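Local coordinates for lipase C (Serratia marcescens, PDB 5NEN), which serves as the membrane fusion protein of a type I lipase secretion system, probably linking the inner-membrane transporter to the outer-membrane channel, at residues A[149-160]-A[222-233]. Numbering follows the deposited sequence.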
loop_
_atom_site.group_PDB
_atom_site.type_symbol
_atom_site.label_atom_id
_atom_site.label_comp_id
_atom_site.label_asym_id
_atom_site.label_seq_id
_atom_site.Cartn_x
_atom_site.Cartn_y
_atom_site.Cartn_z
ATOM N N TYR A 149 -11.215 -10.882 5.631
ATOM C CA TYR A 149 -11.402 -11.075 7.054
ATOM C C TYR A 149 -12.882 -11.284 7.406
ATOM O O TYR A 149 -13.205 -12.110 8.260
ATOM C CB TYR A 149 -10.778 -9.928 7.837
ATOM C CG TYR A 149 -9.292 -10.118 8.133
ATOM C CD1 TYR A 149 -8.886 -10.851 9.253
ATOM C CD2 TYR A 149 -8.293 -9.574 7.309
ATOM C CE1 TYR A 149 -7.533 -11.050 9.546
ATOM C CE2 TYR A 149 -6.925 -9.758 7.599
ATOM C CZ TYR A 149 -6.553 -10.503 8.723
ATOM O OH TYR A 149 -5.221 -10.719 9.045
ATOM N N LYS A 150 -13.795 -10.561 6.776
ATOM C CA LYS A 150 -15.176 -10.773 7.161
ATOM C C LYS A 150 -15.569 -12.164 6.722
ATOM O O LYS A 150 -16.280 -12.854 7.438
ATOM C CB LYS A 150 -16.128 -9.739 6.563
ATOM N N GLN A 151 -15.075 -12.625 5.582
ATOM C CA GLN A 151 -15.525 -13.944 5.150
ATOM C C GLN A 151 -14.933 -15.056 5.990
ATOM O O GLN A 151 -15.588 -16.067 6.264
ATOM C CB GLN A 151 -15.164 -14.189 3.694
ATOM C CG GLN A 151 -16.097 -13.549 2.694
ATOM C CD GLN A 151 -15.339 -12.956 1.540
ATOM O OE1 GLN A 151 -14.401 -13.566 1.022
ATOM N NE2 GLN A 151 -15.724 -11.753 1.137
ATOM N N SER A 152 -13.709 -14.835 6.438
ATOM C CA SER A 152 -13.058 -15.779 7.319
ATOM C C SER A 152 -13.776 -15.826 8.674
ATOM O O SER A 152 -13.980 -16.901 9.251
ATOM C CB SER A 152 -11.581 -15.431 7.470
ATOM O OG SER A 152 -11.033 -16.106 8.579
ATOM N N MET A 153 -14.157 -14.668 9.196
ATOM C CA MET A 153 -14.905 -14.673 10.445
ATOM C C MET A 153 -16.239 -15.357 10.247
ATOM O O MET A 153 -16.682 -16.093 11.113
ATOM C CB MET A 153 -15.104 -13.273 10.995
ATOM C CG MET A 153 -13.819 -12.667 11.521
ATOM S SD MET A 153 -14.008 -10.937 12.058
ATOM C CE MET A 153 -14.996 -11.097 13.544
ATOM N N ASP A 154 -16.862 -15.157 9.097
ATOM C CA ASP A 154 -18.108 -15.851 8.844
ATOM C C ASP A 154 -17.837 -17.347 8.873
ATOM O O ASP A 154 -18.680 -18.131 9.279
ATOM C CB ASP A 154 -18.721 -15.435 7.516
ATOM C CG ASP A 154 -19.539 -14.168 7.628
ATOM O OD1 ASP A 154 -19.924 -13.800 8.759
ATOM O OD2 ASP A 154 -19.797 -13.533 6.588
ATOM N N GLY A 155 -16.652 -17.744 8.440
ATOM C CA GLY A 155 -16.302 -19.148 8.469
ATOM C C GLY A 155 -16.210 -19.690 9.863
ATOM O O GLY A 155 -16.711 -20.784 10.157
ATOM N N ILE A 156 -15.589 -18.908 10.732
ATOM C CA ILE A 156 -15.536 -19.262 12.149
ATOM C C ILE A 156 -16.972 -19.386 12.718
ATOM O O ILE A 156 -17.282 -20.350 13.419
ATOM C CB ILE A 156 -14.720 -18.227 12.933
ATOM C CG1 ILE A 156 -13.235 -18.609 12.923
ATOM C CG2 ILE A 156 -15.207 -18.110 14.344
ATOM C CD1 ILE A 156 -12.505 -18.333 11.599
ATOM N N ARG A 157 -17.850 -18.441 12.377
ATOM C CA ARG A 157 -19.229 -18.464 12.853
ATOM C C ARG A 157 -19.972 -19.723 12.379
ATOM O O ARG A 157 -20.665 -20.390 13.151
ATOM C CB ARG A 157 -19.968 -17.208 12.375
ATOM C CG ARG A 157 -19.728 -15.958 13.239
ATOM C CD ARG A 157 -20.388 -14.727 12.628
ATOM N NE ARG A 157 -19.639 -13.509 12.912
ATOM C CZ ARG A 157 -18.964 -12.826 11.988
ATOM N NH1 ARG A 157 -18.940 -13.262 10.728
ATOM N NH2 ARG A 157 -18.296 -11.723 12.322
ATOM N N PHE A 158 -19.794 -20.055 11.110
ATOM C CA PHE A 158 -20.382 -21.248 10.519
ATOM C C PHE A 158 -19.884 -22.486 11.263
ATOM O O PHE A 158 -20.623 -23.450 11.443
ATOM C CB PHE A 158 -20.048 -21.296 9.014
ATOM C CG PHE A 158 -20.314 -22.629 8.336
ATOM C CD1 PHE A 158 -21.585 -22.957 7.862
ATOM C CD2 PHE A 158 -19.270 -23.513 8.080
ATOM C CE1 PHE A 158 -21.825 -24.179 7.200
ATOM C CE2 PHE A 158 -19.502 -24.727 7.414
ATOM C CZ PHE A 158 -20.783 -25.059 6.983
ATOM N N GLN A 159 -18.636 -22.457 11.715
ATOM C CA GLN A 159 -18.129 -23.583 12.495
ATOM C C GLN A 159 -18.798 -23.654 13.871
ATOM O O GLN A 159 -19.268 -24.718 14.306
ATOM C CB GLN A 159 -16.612 -23.480 12.643
ATOM C CG GLN A 159 -15.911 -24.816 12.628
ATOM C CD GLN A 159 -14.512 -24.710 12.071
ATOM O OE1 GLN A 159 -14.079 -23.629 11.669
ATOM N NE2 GLN A 159 -13.802 -25.839 12.016
ATOM N N LEU A 160 -18.859 -22.511 14.544
ATOM C CA LEU A 160 -19.478 -22.445 15.857
ATOM C C LEU A 160 -20.922 -22.925 15.808
ATOM O O LEU A 160 -21.404 -23.493 16.787
ATOM C CB LEU A 160 -19.406 -21.031 16.442
ATOM C CG LEU A 160 -18.192 -20.721 17.323
ATOM C CD1 LEU A 160 -16.966 -21.305 16.719
ATOM C CD2 LEU A 160 -18.000 -19.216 17.592
ATOM N N LEU A 222 -12.050 -21.064 19.318
ATOM C CA LEU A 222 -12.587 -20.376 18.152
ATOM C C LEU A 222 -13.109 -18.976 18.482
ATOM O O LEU A 222 -12.884 -18.040 17.722
ATOM C CB LEU A 222 -13.686 -21.221 17.515
ATOM C CG LEU A 222 -13.131 -22.417 16.743
ATOM C CD1 LEU A 222 -14.212 -23.268 16.129
ATOM C CD2 LEU A 222 -12.256 -21.851 15.638
ATOM N N GLN A 223 -13.803 -18.835 19.603
ATOM C CA GLN A 223 -14.338 -17.547 20.029
ATOM C C GLN A 223 -13.165 -16.571 20.151
ATOM O O GLN A 223 -13.260 -15.364 19.830
ATOM C CB GLN A 223 -15.077 -17.696 21.362
ATOM C CG GLN A 223 -16.518 -18.223 21.270
ATOM C CD GLN A 223 -16.971 -19.010 22.521
ATOM O OE1 GLN A 223 -16.146 -19.523 23.282
ATOM N NE2 GLN A 223 -18.287 -19.083 22.739
ATOM N N LYS A 224 -12.048 -17.121 20.617
ATOM C CA LYS A 224 -10.811 -16.372 20.680
ATOM C C LYS A 224 -10.368 -16.007 19.263
ATOM O O LYS A 224 -10.026 -14.866 19.007
ATOM C CB LYS A 224 -9.723 -17.163 21.416
ATOM N N GLN A 225 -10.427 -16.952 18.333
ATOM C CA GLN A 225 -9.974 -16.683 16.966
ATOM C C GLN A 225 -10.782 -15.529 16.373
ATOM O O GLN A 225 -10.278 -14.768 15.561
ATOM C CB GLN A 225 -10.087 -17.929 16.106
ATOM C CG GLN A 225 -9.297 -19.096 16.656
ATOM C CD GLN A 225 -9.151 -20.231 15.661
ATOM O OE1 GLN A 225 -9.589 -20.130 14.504
ATOM N NE2 GLN A 225 -8.522 -21.325 16.103
ATOM N N LEU A 226 -12.054 -15.444 16.741
ATOM C CA LEU A 226 -12.880 -14.303 16.366
ATOM C C LEU A 226 -12.356 -13.005 16.940
ATOM O O LEU A 226 -12.150 -12.036 16.204
ATOM C CB LEU A 226 -14.311 -14.464 16.875
ATOM C CG LEU A 226 -15.313 -15.065 15.932
ATOM C CD1 LEU A 226 -16.680 -14.644 16.389
ATOM C CD2 LEU A 226 -15.046 -14.554 14.551
ATOM N N LEU A 227 -12.114 -12.977 18.248
ATOM C CA LEU A 227 -11.601 -11.732 18.822
ATOM C C LEU A 227 -10.264 -11.345 18.154
ATOM O O LEU A 227 -10.048 -10.189 17.801
ATOM C CB LEU A 227 -11.441 -11.843 20.346
ATOM C CG LEU A 227 -12.684 -11.850 21.265
ATOM C CD1 LEU A 227 -12.295 -12.050 22.741
ATOM C CD2 LEU A 227 -13.558 -10.606 21.113
ATOM N N GLU A 228 -9.394 -12.327 17.953
ATOM C CA GLU A 228 -8.072 -12.115 17.365
ATOM C C GLU A 228 -8.105 -11.625 15.927
ATOM O O GLU A 228 -7.392 -10.697 15.554
ATOM C CB GLU A 228 -7.279 -13.421 17.392
ATOM C CG GLU A 228 -6.989 -13.985 18.757
ATOM C CD GLU A 228 -6.245 -15.297 18.663
ATOM O OE1 GLU A 228 -6.429 -16.002 17.644
ATOM O OE2 GLU A 228 -5.486 -15.627 19.600
ATOM N N SER A 229 -8.948 -12.245 15.116
ATOM C CA SER A 229 -8.991 -11.868 13.720
ATOM C C SER A 229 -9.594 -10.481 13.641
ATOM O O SER A 229 -9.101 -9.621 12.898
ATOM C CB SER A 229 -9.795 -12.874 12.894
ATOM O OG SER A 229 -11.137 -12.452 12.777
ATOM N N GLN A 230 -10.614 -10.235 14.453
ATOM C CA GLN A 230 -11.185 -8.904 14.492
ATOM C C GLN A 230 -10.161 -7.840 14.886
ATOM O O GLN A 230 -10.098 -6.773 14.267
ATOM C CB GLN A 230 -12.353 -8.857 15.451
ATOM C CG GLN A 230 -12.759 -7.442 15.733
ATOM C CD GLN A 230 -13.384 -6.777 14.551
ATOM O OE1 GLN A 230 -14.397 -7.227 14.006
ATOM N NE2 GLN A 230 -12.730 -5.733 14.089
ATOM N N GLN A 231 -9.341 -8.119 15.895
ATOM C CA GLN A 231 -8.339 -7.136 16.276
ATOM C C GLN A 231 -7.263 -7.016 15.182
ATOM O O GLN A 231 -6.625 -5.976 15.077
ATOM C CB GLN A 231 -7.687 -7.466 17.628
ATOM C CG GLN A 231 -6.436 -8.339 17.544
ATOM C CD GLN A 231 -5.713 -8.459 18.874
ATOM O OE1 GLN A 231 -6.202 -9.108 19.801
ATOM N NE2 GLN A 231 -4.560 -7.798 18.989
ATOM N N ARG A 232 -7.040 -8.071 14.392
ATOM C CA ARG A 232 -6.097 -7.988 13.270
ATOM C C ARG A 232 -6.604 -7.009 12.215
ATOM O O ARG A 232 -5.834 -6.197 11.662
ATOM C CB ARG A 232 -5.860 -9.357 12.641
ATOM C CG ARG A 232 -4.995 -10.263 13.489
ATOM C CD ARG A 232 -4.519 -11.477 12.700
ATOM N NE ARG A 232 -5.594 -12.435 12.454
ATOM C CZ ARG A 232 -5.858 -13.473 13.241
ATOM N NH1 ARG A 232 -5.117 -13.682 14.322
ATOM N NH2 ARG A 232 -6.854 -14.301 12.945
ATOM N N ILE A 233 -7.910 -7.072 11.954
ATOM C CA ILE A 233 -8.528 -6.104 11.066
ATOM C C ILE A 233 -8.301 -4.711 11.612
ATOM O O ILE A 233 -7.770 -3.839 10.931
ATOM C CB ILE A 233 -10.041 -6.266 10.976
ATOM C CG1 ILE A 233 -10.441 -7.393 10.057
ATOM C CG2 ILE A 233 -10.701 -4.952 10.507
ATOM C CD1 ILE A 233 -11.966 -7.418 9.834
#
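I156 CG2 and M153 CE flank L226 CD2 in the middle of a close-packed apolar seam that runs from Y149 to L160. The CG2 methyl of I156 rests 3.4 Å from CG of L226, the two branched side chains lying alongside with their tips pointing opposite ways. M153, unbranched and flexible, bends at chi3 (70°) and lays its terminal CE against L226 CD2, 3.6 Å away. Its CG and SD also lie beside S229, which is small enough to sit buried next to the thioether. The CA atoms of M153 and L226 are 6.3 Å apart, the nearest pair in the register. Apolar contacts continue in both directions. L160 places CD1 3.4 Å from CB of L222, while Y149 and I233 pack through Y149 CB and I233 CG1, also 3.4 Å apart.

The margins of this seam are looser and more polar. R232 reaches the tyrosine at the ring edge, its NE 3.8 Å from Y149 CE1 with the guanidinium and ring planes turned 40° apart; this is edge contact, without stacking. Exposed Q223 suits the border: its methylene CG lies 4.1 Å from L160 CD2, and the amide beyond can reach solvent. On helix 122-190, another side is covered by the second subunit, where Q151 hydrogen-bonds S137 of that chain and F158 makes a cation-pi contact with its R123.

Both segments belong to the long AprE-like hairpin, in which helices 122-190 and 195-270 run antiparallel as a coiled-coil-like pair. The axes of the two segments approach to 9.8 Å, their N-to-C directions 168° apart. With neither a hydrogen bond nor a salt bridge joining the segments, their cohesion here rests on dispersion and the burial of apolar surface, aliphatic and aromatic, so the pairing probably depends on the fit of side-chain shapes.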